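Local coordinates for major pilin backbone protein T-antigen, T13 (PDB 6BBT) that probably forms the polymerised backbone of the pili on the Streptococcus pyogenes surface, where it serves as the T antigen used in serotyping, at residues K256-G261 / D271-T276. Sequence-based numbering, arbitrary orientation.
Sequences KEYVLG and DEIVVT
Tyr-258 turns one face of its ring to the tip of Ile-273, and this is the main touch between 256-261 and 271-276. The methyl CD1 of Ile-273 sits 4.1 Å above the ring plane, displaced toward the rim, and its nearest ring atom is Tyr-258 CD2 at 4.2 Å. In the tyrosine, CG lies anti to the backbone N (chi1 173°), which carries the ring across to the second segment. On the other side, Ile-273 has CG1 beside its backbone N and runs on extended through CD1 (chi2 176°), which brings its terminal methyl to the ring.

A second, lighter touch lies further along: Leu-260 reaches over with CD1, which comes to 4.4 Å from Val-275 CG1. Both pairs are apolar, and with the chains 7.7 Å apart between the CA atoms of Tyr-258 and Ile-273, this is side-chain packing rather than strand pairing. The polar end of the tyrosine is tied down elsewhere: its OH is hydrogen-bonded to the carbonyl O of Asn-262 and to the backbone N of Leu-234, which limits how the buried ring can shift over the isoleucine.

Tyr-258 still bonds through its backbone to Ala-246 of strand 242-250, which also pairs with 271-279; by Gly-261, which makes a backbone hydrogen bond with Leu-234, the chain has reached strand 231-236 of the four-stranded sheet. The segment thus passes from one beta sheet to another in a domain of a transthyretin-clan family, its Tyr-258 and Leu-260 packing beside Ile-273 and Val-275, which also touch 231-236.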
loop_
_atom_site.group_PDB
_atom_site.type_symbol
_atom_site.label_atom_id
_atom_site.label_comp_id
_atom_site.label_asym_id
_atom_site.label_seq_id
_atom_site.Cartn_x
_atom_site.Cartn_y
_atom_site.Cartn_z
ATOM N N LYS A 256 -2.915 -22.101 -16.544
ATOM C CA LYS A 256 -3.410 -23.279 -15.827
ATOM C C LYS A 256 -4.929 -23.213 -15.783
ATOM O O LYS A 256 -5.517 -22.188 -16.140
ATOM C CB LYS A 256 -2.819 -23.375 -14.415
ATOM C CG LYS A 256 -2.989 -22.130 -13.560
ATOM C CD LYS A 256 -2.627 -22.388 -12.101
ATOM C CE LYS A 256 -3.018 -21.215 -11.211
ATOM N NZ LYS A 256 -4.498 -21.024 -11.111
ATOM N N GLU A 257 -5.555 -24.307 -15.363
ATOM C CA GLU A 257 -7.008 -24.357 -15.246
ATOM C C GLU A 257 -7.497 -23.422 -14.141
ATOM O O GLU A 257 -6.905 -23.350 -13.081
ATOM C CB GLU A 257 -7.527 -25.774 -14.969
ATOM C CG GLU A 257 -9.053 -25.833 -14.966
ATOM C CD GLU A 257 -9.652 -27.228 -14.911
ATOM O OE1 GLU A 257 -10.808 -27.381 -15.401
ATOM O OE2 GLU A 257 -9.008 -28.145 -14.364
ATOM N N TYR A 258 -8.564 -22.688 -14.427
ATOM C CA TYR A 258 -9.328 -21.984 -13.413
ATOM C C TYR A 258 -10.683 -22.674 -13.343
ATOM O O TYR A 258 -11.386 -22.778 -14.352
ATOM C CB TYR A 258 -9.472 -20.479 -13.740
ATOM C CG TYR A 258 -10.414 -19.807 -12.775
ATOM C CD1 TYR A 258 -10.062 -19.654 -11.426
ATOM C CD2 TYR A 258 -11.679 -19.403 -13.170
ATOM C CE1 TYR A 258 -10.953 -19.102 -10.509
ATOM C CE2 TYR A 258 -12.567 -18.819 -12.269
ATOM C CZ TYR A 258 -12.206 -18.675 -10.940
ATOM O OH TYR A 258 -13.104 -18.142 -10.040
ATOM N N VAL A 259 -11.034 -23.164 -12.154
ATOM C CA VAL A 259 -12.332 -23.760 -11.901
ATOM C C VAL A 259 -13.298 -22.655 -11.483
ATOM O O VAL A 259 -13.122 -22.033 -10.426
ATOM C CB VAL A 259 -12.261 -24.793 -10.756
ATOM C CG1 VAL A 259 -13.653 -25.327 -10.405
ATOM C CG2 VAL A 259 -11.319 -25.924 -11.149
ATOM N N LEU A 260 -14.339 -22.455 -12.287
ATOM C CA LEU A 260 -15.300 -21.392 -12.070
ATOM C C LEU A 260 -15.973 -21.614 -10.734
ATOM O O LEU A 260 -16.343 -22.738 -10.425
ATOM C CB LEU A 260 -16.348 -21.375 -13.199
ATOM C CG LEU A 260 -15.886 -20.980 -14.605
ATOM C CD1 LEU A 260 -17.038 -21.118 -15.585
ATOM C CD2 LEU A 260 -15.378 -19.565 -14.636
ATOM N N GLY A 261 -16.108 -20.552 -9.946
ATOM C CA GLY A 261 -16.603 -20.637 -8.553
ATOM C C GLY A 261 -15.531 -20.668 -7.467
ATOM O O GLY A 261 -15.853 -20.494 -6.286
ATOM N N ASP A 271 -3.555 -10.783 -14.929
ATOM C CA ASP A 271 -4.314 -12.040 -15.128
ATOM C C ASP A 271 -5.174 -11.919 -16.406
ATOM O O ASP A 271 -5.760 -10.857 -16.677
ATOM C CB ASP A 271 -5.310 -12.316 -13.982
ATOM C CG ASP A 271 -4.683 -12.880 -12.691
ATOM O OD1 ASP A 271 -3.458 -13.181 -12.685
ATOM O OD2 ASP A 271 -5.491 -13.020 -11.675
ATOM N N GLU A 272 -5.264 -13.004 -17.165
ATOM C CA GLU A 272 -6.327 -13.159 -18.150
ATOM C C GLU A 272 -6.990 -14.515 -18.001
ATOM O O GLU A 272 -6.314 -15.556 -17.999
ATOM C CB GLU A 272 -5.851 -12.966 -19.586
ATOM C CG GLU A 272 -7.046 -12.917 -20.541
ATOM C CD GLU A 272 -6.691 -12.794 -22.009
ATOM O OE1 GLU A 272 -5.484 -12.693 -22.330
ATOM O OE2 GLU A 272 -7.649 -12.796 -22.829
ATOM N N ILE A 273 -8.311 -14.485 -17.859
ATOM C CA ILE A 273 -9.130 -15.672 -17.815
ATOM C C ILE A 273 -9.842 -15.794 -19.150
ATOM O O ILE A 273 -10.467 -14.839 -19.610
ATOM C CB ILE A 273 -10.153 -15.637 -16.656
ATOM C CG1 ILE A 273 -9.421 -15.710 -15.303
ATOM C CG2 ILE A 273 -11.140 -16.794 -16.768
ATOM C CD1 ILE A 273 -10.322 -15.589 -14.087
ATOM N N VAL A 274 -9.725 -16.965 -19.774
ATOM C CA VAL A 274 -10.437 -17.275 -21.009
ATOM C C VAL A 274 -11.409 -18.368 -20.641
ATOM O O VAL A 274 -10.999 -19.439 -20.187
ATOM C CB VAL A 274 -9.492 -17.740 -22.141
ATOM C CG1 VAL A 274 -10.294 -18.067 -23.397
ATOM C CG2 VAL A 274 -8.452 -16.672 -22.451
ATOM N N VAL A 275 -12.699 -18.073 -20.776
ATOM C CA VAL A 275 -13.754 -19.027 -20.486
ATOM C C VAL A 275 -14.240 -19.584 -21.812
ATOM O O VAL A 275 -14.708 -18.828 -22.659
ATOM C CB VAL A 275 -14.927 -18.342 -19.768
ATOM C CG1 VAL A 275 -16.040 -19.340 -19.462
ATOM C CG2 VAL A 275 -14.431 -17.645 -18.500
ATOM N N THR A 276 -14.129 -20.895 -21.986
ATOM C CA THR A 276 -14.466 -21.561 -23.248
ATOM C C THR A 276 -15.766 -22.311 -23.085
ATOM O O THR A 276 -15.879 -23.169 -22.206
ATOM C CB THR A 276 -13.353 -22.509 -23.683
ATOM O OG1 THR A 276 -12.193 -21.725 -23.956
ATOM C CG2 THR A 276 -13.744 -23.311 -24.969
#